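Local atomic coordinates of FrnE protein (Deinococcus radiodurans, PDB entry 5CO3), a protein that probably works as a cytoplasmic disulfide oxidoreductase with a DsbA-like thioredoxin domain. Residues P56-L61 / L106-L111; E130-A135 / D147-L152. All coordinates share one frame; numbering follows the deposited sequence.

Contact 1 of 2, residues P56-L61 / L106-L111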
ATOM      1  N   PRO A  56       9.987  -0.748 -11.831  1.00 44.63           N
ATOM      2  CA  PRO A  56      10.998   0.218 -11.391  1.00 43.37           C
ATOM      3  C   PRO A  56      11.700   0.887 -12.575  1.00 41.33           C
ATOM      4  O   PRO A  56      12.172   2.010 -12.456  1.00 43.32           O
ATOM      5  CB  PRO A  56      11.986  -0.639 -10.587  1.00 46.91           C
ATOM      6  CG  PRO A  56      11.262  -1.909 -10.283  1.00 49.42           C
ATOM      7  CD  PRO A  56      10.319  -2.122 -11.420  1.00 46.78           C
ATOM      8  N   SER A  57      11.751   0.212 -13.712  1.00 43.77           N
ATOM      9  CA  SER A  57      12.430   0.751 -14.886  0.63 45.44           C
ATOM     10  C   SER A  57      11.472   1.498 -15.810  1.00 44.86           C
ATOM     11  O   SER A  57      11.826   1.824 -16.937  1.00 47.20           O
ATOM     12  CB  SER A  57      13.115  -0.369 -15.661  0.63 48.92           C
ATOM     13  OG  SER A  57      12.152  -1.255 -16.201  0.63 45.48           O
ATOM     14  N   ALA A  58      10.256   1.760 -15.338  1.00 43.62           N
ATOM     15  CA  ALA A  58       9.263   2.452 -16.162  1.00 40.32           C
ATOM     16  C   ALA A  58       9.716   3.870 -16.524  1.00 42.03           C
ATOM     17  O   ALA A  58      10.365   4.552 -15.727  1.00 36.57           O
ATOM     18  CB  ALA A  58       7.919   2.503 -15.454  1.00 38.56           C
ATOM     19  N   ARG A  59       9.384   4.285 -17.744  1.00 43.90           N
ATOM     20  CA  ARG A  59       9.513   5.670 -18.195  1.00 48.13           C
ATOM     21  C   ARG A  59       8.974   6.644 -17.158  1.00 41.32           C
ATOM     22  O   ARG A  59       8.008   6.320 -16.468  1.00 33.16           O
ATOM     23  CB  ARG A  59       8.732   5.862 -19.489  1.00 47.74           C
ATOM     24  CG  ARG A  59       9.507   6.301 -20.671  1.00 62.52           C
ATOM     25  CD  ARG A  59       8.598   6.185 -21.871  1.00 64.72           C
ATOM     26  NE  ARG A  59       8.128   7.483 -22.331  1.00 64.35           N
ATOM     27  CZ  ARG A  59       8.732   8.179 -23.282  1.00 62.98           C
ATOM     28  NH1 ARG A  59       9.818   7.690 -23.854  1.00 71.94           N
ATOM     29  NH2 ARG A  59       8.255   9.354 -23.659  1.00 64.85           N
ATOM     30  N   PRO A  60       9.574   7.844 -17.052  1.00 34.27           N
ATOM     31  CA  PRO A  60       8.977   8.884 -16.198  1.00 30.37           C
ATOM     32  C   PRO A  60       7.473   9.042 -16.449  1.00 30.67           C
ATOM     33  O   PRO A  60       6.666   9.027 -15.504  1.00 29.31           O
ATOM     34  CB  PRO A  60       9.751  10.143 -16.603  1.00 34.46           C
ATOM     35  CG  PRO A  60      11.084   9.620 -16.961  1.00 39.55           C
ATOM     36  CD  PRO A  60      10.819   8.317 -17.682  1.00 37.43           C
ATOM     37  N   LEU A  61       7.103   9.155 -17.717  1.00 35.29           N
ATOM     38  CA  LEU A  61       5.708   9.179 -18.109  1.00 31.20           C
ATOM     39  C   LEU A  61       5.522   8.500 -19.460  1.00 32.01           C
ATOM     40  O   LEU A  61       6.043   8.959 -20.467  1.00 33.05           O
ATOM     41  CB  LEU A  61       5.183  10.610 -18.164  1.00 27.12           C
ATOM     42  CG  LEU A  61       3.715  10.759 -18.574  1.00 28.02           C
ATOM     43  CD1 LEU A  61       2.817  10.136 -17.517  1.00 29.80           C
ATOM     44  CD2 LEU A  61       3.350  12.213 -18.795  1.00 35.07           C
ATOM     45  N   LEU A 106       0.301   7.004 -16.936  1.00 22.05           N
ATOM     46  CA  LEU A 106       1.172   5.874 -16.625  1.00 22.45           C
ATOM     47  C   LEU A 106       2.562   6.362 -16.243  1.00 23.99           C
ATOM     48  O   LEU A 106       3.497   6.339 -17.054  1.00 26.34           O
ATOM     49  CB  LEU A 106       1.238   4.905 -17.809  1.00 24.54           C
ATOM     50  CG  LEU A 106      -0.070   4.185 -18.146  1.00 26.34           C
ATOM     51  CD1 LEU A 106       0.098   3.359 -19.424  1.00 27.66           C
ATOM     52  CD2 LEU A 106      -0.514   3.305 -16.994  1.00 24.31           C
ATOM     53  N   ALA A 107       2.676   6.799 -14.995  1.00 24.17           N
ATOM     54  CA  ALA A 107       3.879   7.438 -14.481  1.00 25.82           C
ATOM     55  C   ALA A 107       4.745   6.464 -13.692  1.00 24.27           C
ATOM     56  O   ALA A 107       4.229   5.550 -13.029  1.00 22.79           O
ATOM     57  CB  ALA A 107       3.493   8.638 -13.591  1.00 25.68           C
ATOM     58  N   ASN A 108       6.060   6.665 -13.757  1.00 24.68           N
ATOM     59  CA  ASN A 108       6.985   5.991 -12.844  1.00 23.58           C
ATOM     60  C   ASN A 108       6.666   6.468 -11.428  1.00 24.91           C
ATOM     61  O   ASN A 108       6.544   7.667 -11.219  1.00 24.38           O
ATOM     62  CB  ASN A 108       8.445   6.310 -13.226  1.00 25.43           C
ATOM     63  CG  ASN A 108       9.453   5.569 -12.358  1.00 32.56           C
ATOM     64  OD1 ASN A 108       9.581   5.848 -11.167  1.00 31.10           O
ATOM     65  ND2 ASN A 108      10.180   4.624 -12.956  1.00 30.84           N
ATOM     66  N   THR A 109       6.529   5.546 -10.468  1.00 24.87           N
ATOM     67  CA  THR A 109       6.057   5.904  -9.115  1.00 20.96           C
ATOM     68  C   THR A 109       7.153   6.058  -8.050  1.00 26.30           C
ATOM     69  O   THR A 109       6.846   6.205  -6.864  1.00 25.56           O
ATOM     70  CB  THR A 109       5.026   4.865  -8.588  1.00 26.64           C
ATOM     71  OG1 THR A 109       5.602   3.551  -8.583  1.00 25.20           O
ATOM     72  CG2 THR A 109       3.782   4.871  -9.473  1.00 27.11           C
ATOM     73  N   PHE A 110       8.422   6.059  -8.470  1.00 28.20           N
ATOM     74  CA  PHE A 110       9.548   6.103  -7.530  1.00 27.63           C
ATOM     75  C   PHE A 110       9.487   7.336  -6.618  1.00 29.88           C
ATOM     76  O   PHE A 110       9.593   7.215  -5.384  1.00 31.15           O
ATOM     77  CB  PHE A 110      10.877   6.073  -8.304  1.00 32.79           C
ATOM     78  CG  PHE A 110      12.108   5.915  -7.438  1.00 31.63           C
ATOM     79  CD1 PHE A 110      12.167   4.952  -6.442  1.00 35.89           C
ATOM     80  CD2 PHE A 110      13.240   6.694  -7.673  1.00 40.77           C
ATOM     81  CE1 PHE A 110      13.310   4.800  -5.664  1.00 36.82           C
ATOM     82  CE2 PHE A 110      14.387   6.536  -6.899  1.00 40.73           C
ATOM     83  CZ  PHE A 110      14.426   5.586  -5.902  1.00 39.39           C
ATOM     84  N   LEU A 111       9.281   8.504  -7.221  1.00 29.27           N
ATOM     85  CA  LEU A 111       9.242   9.765  -6.485  1.00 25.72           C
ATOM     86  C   LEU A 111       8.029   9.826  -5.560  1.00 27.55           C
ATOM     87  O   LEU A 111       8.123  10.338  -4.445  1.00 27.81           O
ATOM     88  CB  LEU A 111       9.225  10.958  -7.447  1.00 27.80           C
ATOM     89  CG  LEU A 111      10.545  11.346  -8.106  1.00 33.52           C
ATOM     90  CD1 LEU A 111      10.305  12.337  -9.241  1.00 28.40           C
ATOM     91  CD2 LEU A 111      11.504  11.917  -7.060  1.00 33.93           C
TER
HETATM   92  O   HOH W   1       5.780   4.812 -16.969  1.00 29.60           O

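Contact 2 of 2, residues E130-A135 / D147-L152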
ATOM      1  N   GLU A 130      -2.987   7.299   0.713  1.00 24.29           N
ATOM      2  CA  GLU A 130      -4.373   7.490   0.300  1.00 21.81           C
ATOM      3  C   GLU A 130      -4.516   8.572  -0.782  1.00 21.95           C
ATOM      4  O   GLU A 130      -5.148   8.345  -1.818  1.00 20.93           O
ATOM      5  CB  GLU A 130      -5.218   7.845   1.529  1.00 20.86           C
ATOM      6  CG  GLU A 130      -6.651   8.255   1.227  1.00 24.79           C
ATOM      7  CD  GLU A 130      -7.544   7.064   0.920  1.00 25.11           C
ATOM      8  OE1 GLU A 130      -7.197   5.931   1.317  1.00 24.91           O
ATOM      9  OE2 GLU A 130      -8.591   7.262   0.280  1.00 26.34           O
ATOM     10  N   ARG A 131      -3.909   9.734  -0.536  1.00 20.51           N
ATOM     11  CA  ARG A 131      -3.974  10.860  -1.466  1.00 22.43           C
ATOM     12  C   ARG A 131      -3.395  10.504  -2.820  1.00 19.17           C
ATOM     13  O   ARG A 131      -3.977  10.839  -3.847  1.00 22.09           O
ATOM     14  CB  ARG A 131      -3.226  12.066  -0.901  1.00 25.44           C
ATOM     15  CG  ARG A 131      -3.432  13.338  -1.737  1.00 26.73           C
ATOM     16  CD  ARG A 131      -4.901  13.758  -1.684  1.00 25.27           C
ATOM     17  NE  ARG A 131      -5.283  14.774  -2.670  1.00 26.82           N
ATOM     18  CZ  ARG A 131      -5.663  14.511  -3.920  1.00 25.20           C
ATOM     19  NH1 ARG A 131      -5.664  13.257  -4.379  1.00 25.43           N
ATOM     20  NH2 ARG A 131      -6.020  15.503  -4.721  1.00 29.86           N
ATOM     21  N   LEU A 132      -2.248   9.820  -2.816  1.00 18.68           N
ATOM     22  CA  LEU A 132      -1.605   9.403  -4.057  1.00 22.27           C
ATOM     23  C   LEU A 132      -2.442   8.374  -4.823  1.00 19.73           C
ATOM     24  O   LEU A 132      -2.570   8.461  -6.039  1.00 20.87           O
ATOM     25  CB  LEU A 132      -0.201   8.853  -3.772  1.00 19.93           C
ATOM     26  CG  LEU A 132       0.757   9.996  -3.464  1.00 18.88           C
ATOM     27  CD1 LEU A 132       1.966   9.473  -2.709  1.00 22.08           C
ATOM     28  CD2 LEU A 132       1.186  10.707  -4.772  1.00 21.19           C
ATOM     29  N   LEU A 133      -3.029   7.419  -4.107  1.00 18.91           N
ATOM     30  CA  LEU A 133      -3.875   6.430  -4.771  1.00 20.84           C
ATOM     31  C   LEU A 133      -5.052   7.109  -5.476  1.00 20.10           C
ATOM     32  O   LEU A 133      -5.383   6.777  -6.616  1.00 18.38           O
ATOM     33  CB  LEU A 133      -4.374   5.380  -3.759  1.00 18.87           C
ATOM     34  CG  LEU A 133      -3.283   4.410  -3.278  1.00 19.10           C
ATOM     35  CD1 LEU A 133      -3.762   3.627  -2.040  1.00 20.48           C
ATOM     36  CD2 LEU A 133      -2.893   3.459  -4.414  1.00 24.05           C
ATOM     37  N   ARG A 134      -5.672   8.072  -4.797  1.00 20.23           N
ATOM     38  CA  ARG A 134      -6.783   8.810  -5.380  1.00 19.59           C
ATOM     39  C   ARG A 134      -6.327   9.646  -6.583  1.00 20.28           C
ATOM     40  O   ARG A 134      -6.978   9.671  -7.630  1.00 22.06           O
ATOM     41  CB  ARG A 134      -7.439   9.702  -4.317  1.00 27.56           C
ATOM     42  CG  ARG A 134      -8.692  10.425  -4.794  1.00 34.01           C
ATOM     43  CD  ARG A 134      -9.303  11.269  -3.673  1.00 42.49           C
ATOM     44  NE  ARG A 134      -9.234  12.691  -3.993  1.00 58.95           N
ATOM     45  CZ  ARG A 134      -8.905  13.652  -3.133  1.00 59.59           C
ATOM     46  NH1 ARG A 134      -8.609  13.361  -1.866  1.00 59.50           N
ATOM     47  NH2 ARG A 134      -8.875  14.913  -3.543  1.00 56.85           N
ATOM     48  N   ALA A 135      -5.192  10.318  -6.430  1.00 20.46           N
ATOM     49  CA  ALA A 135      -4.656  11.139  -7.509  1.00 21.11           C
ATOM     50  C   ALA A 135      -4.394  10.302  -8.760  1.00 22.99           C
ATOM     51  O   ALA A 135      -4.643  10.740  -9.874  1.00 21.62           O
ATOM     52  CB  ALA A 135      -3.383  11.822  -7.058  1.00 21.12           C
ATOM     53  N   ASP A 147       5.641  19.212  -9.389  1.00 28.10           N
ATOM     54  CA  ASP A 147       4.561  20.148  -9.059  1.00 31.36           C
ATOM     55  C   ASP A 147       3.383  19.397  -8.443  1.00 28.64           C
ATOM     56  O   ASP A 147       2.866  19.760  -7.386  1.00 28.92           O
ATOM     57  CB  ASP A 147       4.078  20.889 -10.308  1.00 34.63           C
ATOM     58  CG  ASP A 147       4.857  22.159 -10.598  1.00 38.57           C
ATOM     59  OD1 ASP A 147       6.038  22.293 -10.191  1.00 34.27           O
ATOM     60  OD2 ASP A 147       4.263  23.028 -11.262  1.00 43.67           O
ATOM     61  N   THR A 148       2.965  18.349  -9.138  1.00 26.68           N
ATOM     62  CA  THR A 148       1.845  17.531  -8.699  1.00 23.59           C
ATOM     63  C   THR A 148       2.103  16.947  -7.315  1.00 25.13           C
ATOM     64  O   THR A 148       1.238  17.036  -6.438  1.00 23.84           O
ATOM     65  CB  THR A 148       1.574  16.417  -9.712  1.00 22.29           C
ATOM     66  OG1 THR A 148       1.289  17.013 -10.985  1.00 24.40           O
ATOM     67  CG2 THR A 148       0.385  15.572  -9.275  1.00 21.73           C
ATOM     68  N   LEU A 149       3.291  16.378  -7.107  1.00 25.14           N
ATOM     69  CA  LEU A 149       3.614  15.758  -5.821  1.00 28.10           C
ATOM     70  C   LEU A 149       3.640  16.781  -4.678  1.00 25.47           C
ATOM     71  O   LEU A 149       3.168  16.497  -3.569  1.00 27.32           O
ATOM     72  CB  LEU A 149       4.956  15.021  -5.901  1.00 26.09           C
ATOM     73  CG  LEU A 149       4.942  13.746  -6.746  1.00 22.43           C
ATOM     74  CD1 LEU A 149       6.330  13.149  -6.872  1.00 29.29           C
ATOM     75  CD2 LEU A 149       3.963  12.700  -6.143  1.00 19.98           C
ATOM     76  N   GLN A 150       4.164  17.973  -4.958  1.00 26.47           N
ATOM     77  CA  GLN A 150       4.215  19.031  -3.954  1.00 26.31           C
ATOM     78  C   GLN A 150       2.801  19.445  -3.560  1.00 28.44           C
ATOM     79  O   GLN A 150       2.505  19.614  -2.377  1.00 30.32           O
ATOM     80  CB  GLN A 150       4.996  20.250  -4.460  1.00 27.35           C
ATOM     81  CG  GLN A 150       5.000  21.397  -3.458  1.00 27.85           C
ATOM     82  CD  GLN A 150       5.773  22.611  -3.942  1.00 35.31           C
ATOM     83  OE1 GLN A 150       5.705  22.987  -5.103  1.00 39.15           O
ATOM     84  NE2 GLN A 150       6.518  23.217  -3.046  1.00 37.96           N
ATOM     85  N   LYS A 151       1.938  19.587  -4.563  1.00 29.67           N
ATOM     86  CA  LYS A 151       0.539  19.951  -4.356  1.00 26.86           C
ATOM     87  C   LYS A 151      -0.182  18.915  -3.492  1.00 26.53           C
ATOM     88  O   LYS A 151      -0.863  19.267  -2.545  1.00 28.31           O
ATOM     89  CB  LYS A 151      -0.177  20.101  -5.701  1.00 32.56           C
ATOM     90  CG  LYS A 151      -1.655  20.434  -5.598  1.00 30.36           C
ATOM     91  CD  LYS A 151      -2.354  20.314  -6.942  1.00 39.11           C
ATOM     92  CE  LYS A 151      -2.368  18.871  -7.458  1.00 35.32           C
ATOM     93  NZ  LYS A 151      -3.023  18.775  -8.799  1.00 33.55           N
ATOM     94  N   LEU A 152      -0.008  17.643  -3.831  1.00 25.02           N
ATOM     95  CA  LEU A 152      -0.607  16.555  -3.044  1.00 27.04           C
ATOM     96  C   LEU A 152      -0.098  16.535  -1.609  1.00 28.16           C
ATOM     97  O   LEU A 152      -0.879  16.335  -0.673  1.00 26.12           O
ATOM     98  CB  LEU A 152      -0.338  15.211  -3.719  1.00 24.50           C
ATOM     99  CG  LEU A 152      -0.951  15.055  -5.118  1.00 24.82           C
ATOM    100  CD1 LEU A 152      -0.535  13.740  -5.707  1.00 25.77           C
ATOM    101  CD2 LEU A 152      -2.477  15.154  -5.060  1.00 27.05           C
TER

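Contact 1 of 2, residues P56-L61 / L106-L111
The flat carboxamide of N108 meets the loop 56-61 through its nitrogen: ND2 donates to A58 O at 2.8 Å, with that oxygen 15° out of the amide plane. The same nitrogen reaches P56 O in a weak bond, 3.3 Å long and bent to 142° at the hydrogen, so one amide group spans two carbonyls of the turning loop. A58 CB lies beside ND2. At the other end of the amide, OD1 accepts from F110 N at 2.9 Å, an Asx turn that fixes the rotation of the group. With CG anti to the backbone N (chi1 -177°), the carboxamide carbon stands on the loop side, and CB rests 3.3 Å from R59 O. An alanine here would probably leave A58 O and P56 O without this donor and F110 N without its side-chain acceptor. The backbone adds N108 N to P60 O at 3.0 Å, and one water donates to both R59 O and L106 O. L61 and A107 form an antiparallel non-hydrogen-bonded pair, joining strands 61-62 and 106-107 at the surface; just beyond, helix 110-121 begins, and F110 packs on helix 173-186 with a cation-pi contact to R177.

Contact 2 of 2, residues E130-A135 / D147-L152
Apolar contacts between L132, A135, L149 and L152 form one part of this interface. The CD1 branch of L152 lies 3.6 Å from L132 CD2 and almost as close to A135 CB, while L132 CD2 also meets L149 CD2 at 3.7 Å; these last two side chains cross at about a right angle. A chi1 of -62° sets L152 CG beside the backbone N; from there CD1 meets L132 and A135, and CD2 meets R131. A second kind of contact is methyl against guanidinium. L152 CD2 stands over the centre of the R131 group, 3.4 Å from CZ. On the opposite face, offset toward the rim, lies R134 NH2, 3.1 Å from R131 NH2; two donors cannot bond to each other. Charge is answered beyond the two segments: R131 forms salt bridges to E155 and E139, and R134 also pairs with E139. No hydrogen bond links the segments, whose axes approach to 10.9 Å with 132° between their N-to-C directions. They join helices 125-137 and 146-156, part of the helical insertion of a DsbA-like thioredoxin fold. The chemistry implies adhesion by buried van der Waals contact, with E139 probably easing the repulsion between two close arginines.

In the fold
Contact 1 and contact 2 have centres about 15 Å apart and meet directly: L111 CB, at the start of helix 110-121, packs 3.7 Å from L149 CD1 on helix 146-156. They follow one another along the chain, the first closing before the second opens, and helix 110-121 leads into helix 125-137. The centre of contact 1, at the surface, lies about 17 Å from the centre of the chain, that of buried contact 2 about 14 Å. Both touch the region of the thioredoxin-type cysteine pair: T109 hydrogen-bonds D19, a few residues before C22, and E130 binds Y26, K29 and R30 on helix 23-38. A C22-C25 disulfide, known for this protein, is absent here, consistent with a reduced dithiol.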